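Local structure of aspartate aminotransferase (Rhodobacter sphaeroides, 3NRA) at residues V365-G369 against T370-P374. The protein probably catalyses the pyridoxal-phosphate-dependent transfer of an amino group from L-aspartate to 2-oxoglutarate, giving oxaloacetate and L-glutamate. Sequence-based numbering, arbitrary orientation. Where two conformers were deposited one is given.
Sequences VVTPG and TEFSP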
ATOM      1  N   VAL B 365      -0.792 -24.411 -13.036  1.00 18.28           N
ATOM      2  CA  VAL B 365       0.040 -23.193 -12.986  1.00 17.60           C
ATOM      3  C   VAL B 365       1.127 -23.399 -11.959  1.00 17.29           C
ATOM      4  O   VAL B 365       0.820 -23.650 -10.794  1.00 16.31           O
ATOM      5  CB  VAL B 365      -0.772 -21.925 -12.568  1.00 18.02           C
ATOM      6  CG1 VAL B 365       0.104 -20.695 -12.628  1.00 16.63           C
ATOM      7  CG2 VAL B 365      -2.059 -21.748 -13.456  1.00 17.37           C
ATOM      8  N   VAL B 366       2.397 -23.263 -12.378  1.00 16.38           N
ATOM      9  CA  VAL B 366       3.535 -23.229 -11.431  1.00 14.60           C
ATOM     10  C   VAL B 366       4.361 -22.008 -11.725  1.00 15.47           C
ATOM     11  O   VAL B 366       4.220 -21.410 -12.797  1.00 16.37           O
ATOM     12  CB  VAL B 366       4.419 -24.502 -11.556  1.00 15.21           C
ATOM     13  CG1 VAL B 366       3.588 -25.756 -11.349  1.00 12.02           C
ATOM     14  CG2 VAL B 366       5.155 -24.547 -12.918  1.00 14.81           C
ATOM     15  N   THR B 367       5.213 -21.606 -10.786  1.00 14.86           N
ATOM     16  CA  THR B 367       5.942 -20.362 -10.928  1.00 15.01           C
ATOM     17  C   THR B 367       7.320 -20.635 -11.488  1.00 14.05           C
ATOM     18  O   THR B 367       8.029 -21.491 -10.979  1.00 13.30           O
ATOM     19  CB  THR B 367       6.070 -19.629  -9.600  1.00 15.54           C
ATOM     20  OG1 THR B 367       4.781 -19.504  -9.016  1.00 17.08           O
ATOM     21  CG2 THR B 367       6.690 -18.214  -9.807  1.00 14.20           C
ATOM     22  N   PRO B 368       7.715 -19.906 -12.534  1.00 14.11           N
ATOM     23  CA  PRO B 368       9.019 -20.234 -13.111  1.00 13.88           C
ATOM     24  C   PRO B 368      10.140 -19.929 -12.164  1.00 13.18           C
ATOM     25  O   PRO B 368      10.062 -18.979 -11.417  1.00 11.11           O
ATOM     26  CB  PRO B 368       9.117 -19.346 -14.347  1.00 14.65           C
ATOM     27  CG  PRO B 368       7.911 -18.518 -14.378  1.00 15.50           C
ATOM     28  CD  PRO B 368       6.926 -19.026 -13.398  1.00 14.92           C
ATOM     29  N   GLY B 369      11.181 -20.759 -12.187  1.00 13.40           N
ATOM     30  CA  GLY B 369      12.276 -20.603 -11.262  1.00 13.47           C
ATOM     31  C   GLY B 369      13.063 -19.320 -11.452  1.00 14.13           C
ATOM     32  O   GLY B 369      13.712 -18.844 -10.495  1.00 14.08           O
ATOM     33  N   THR B 370      13.011 -18.736 -12.671  1.00 14.85           N
ATOM     34  CA  THR B 370      13.713 -17.469 -12.949  1.00 14.58           C
ATOM     35  C   THR B 370      13.171 -16.256 -12.137  1.00 15.23           C
ATOM     36  O   THR B 370      13.850 -15.258 -12.026  1.00 16.12           O
ATOM     37  CB  THR B 370      13.703 -17.119 -14.465  1.00 15.73           C
ATOM     38  OG1 THR B 370      12.380 -17.168 -14.958  1.00 13.22           O
ATOM     39  CG2 THR B 370      14.575 -18.083 -15.260  1.00 14.71           C
ATOM     40  N   GLU B 371      11.970 -16.357 -11.547  1.00 15.07           N
ATOM     41  CA  GLU B 371      11.473 -15.287 -10.640  0.60 15.17           C
ATOM     42  C   GLU B 371      12.356 -15.091  -9.402  1.00 14.85           C
ATOM     43  O   GLU B 371      12.371 -13.998  -8.810  1.00 14.15           O
ATOM     44  CB  GLU B 371      10.025 -15.559 -10.190  0.60 15.44           C
ATOM     45  CG  GLU B 371       8.938 -15.268 -11.258  0.60 16.95           C
ATOM     46  CD  GLU B 371       9.002 -13.832 -11.803  0.60 20.83           C
ATOM     47  OE1 GLU B 371       8.744 -12.875 -11.038  0.60 20.50           O
ATOM     48  OE2 GLU B 371       9.327 -13.670 -12.997  0.60 23.49           O
ATOM     49  N   PHE B 372      13.090 -16.136  -9.012  1.00 14.30           N
ATOM     50  CA  PHE B 372      13.831 -16.161  -7.745  1.00 13.45           C
ATOM     51  C   PHE B 372      15.320 -16.042  -7.903  1.00 13.96           C
ATOM     52  O   PHE B 372      16.005 -15.650  -6.967  1.00 13.85           O
ATOM     53  CB  PHE B 372      13.492 -17.426  -6.991  1.00 12.74           C
ATOM     54  CG  PHE B 372      12.026 -17.725  -6.989  1.00 11.44           C
ATOM     55  CD1 PHE B 372      11.166 -17.011  -6.176  1.00 12.44           C
ATOM     56  CD2 PHE B 372      11.494 -18.638  -7.869  1.00 11.29           C
ATOM     57  CE1 PHE B 372       9.801 -17.229  -6.215  1.00 11.99           C
ATOM     58  CE2 PHE B 372      10.116 -18.855  -7.914  1.00 13.08           C
ATOM     59  CZ  PHE B 372       9.280 -18.163  -7.090  1.00 10.83           C
ATOM     60  N   SER B 373      15.828 -16.390  -9.076  1.00 14.22           N
ATOM     61  CA  SER B 373      17.234 -16.221  -9.389  1.00 14.80           C
ATOM     62  C   SER B 373      17.409 -16.519 -10.860  1.00 15.25           C
ATOM     63  O   SER B 373      16.746 -17.415 -11.375  1.00 16.09           O
ATOM     64  CB  SER B 373      18.066 -17.213  -8.566  1.00 14.71           C
ATOM     65  OG  SER B 373      19.364 -17.358  -9.064  1.00 14.79           O
ATOM     66  N   PRO B 374      18.359 -15.850 -11.527  1.00 15.77           N
ATOM     67  CA  PRO B 374      18.655 -16.197 -12.919  1.00 16.76           C
ATOM     68  C   PRO B 374      19.266 -17.593 -13.085  1.00 17.29           C
ATOM     69  O   PRO B 374      19.277 -18.116 -14.170  1.00 19.02           O
ATOM     70  CB  PRO B 374      19.671 -15.132 -13.325  1.00 17.30           C
ATOM     71  CG  PRO B 374      20.307 -14.720 -12.054  1.00 17.69           C
ATOM     72  CD  PRO B 374      19.277 -14.819 -11.017  1.00 15.98           C
TER
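A single turn of 3-10 helix brings Thr367 and Pro368 against Glu371 and Phe372 where the chain leaves strand 364-368 of the four-stranded mixed sheet for the loop to strand 380-383. Two i to i+3 backbone bonds define the turn: Glu371 N donates to Pro368 O at 3.2 Å, and Phe372 N to Gly369 O at 3.1 Å. Both are nearly straight at hydrogen, about 162°, yet each N-H arrives from above its carbonyl plane. Proline suits the start of the turn, since its carbonyl is used while its nitrogen has no hydrogen to offer. Buried Gly369 adds no side-chain bulk at the junction of strand and turn, and the hydroxyl of Thr376 bonds to both its oxygen and Ser373 O.

The aromatic ring folds back along the turn. With CG beside its own backbone N (chi1 -45°), Phe372 carries CE2 to 3.5 Å from Pro368 O and CD2 to 3.4 Å from Gly369 O, both carbonyls meeting the ring obliquely. Its CZ reaches Thr367 CG2 at 3.8 Å, the two side chains crossing at about a right angle. Glu371 contributes its aliphatic part: CB lies over the ring centre, 3.9 Å above the plane, and in one of two conformers CG comes to 4.0 Å from Thr367 CG2. Threonine's branch thus presents carbon here. Pro134, Asn190 and Pro191 also touch the phenylalanine, joining the turn to loops near the seven-stranded sheet. A serine in place of Phe372 would probably open a gap beside the Thr367 methyl and deprive Glu371 CB of its hydrophobic seat. The two backbone bonds hold the turn closed, whereas nonpolar packing beneath Glu371 ties it to the strand it leaves.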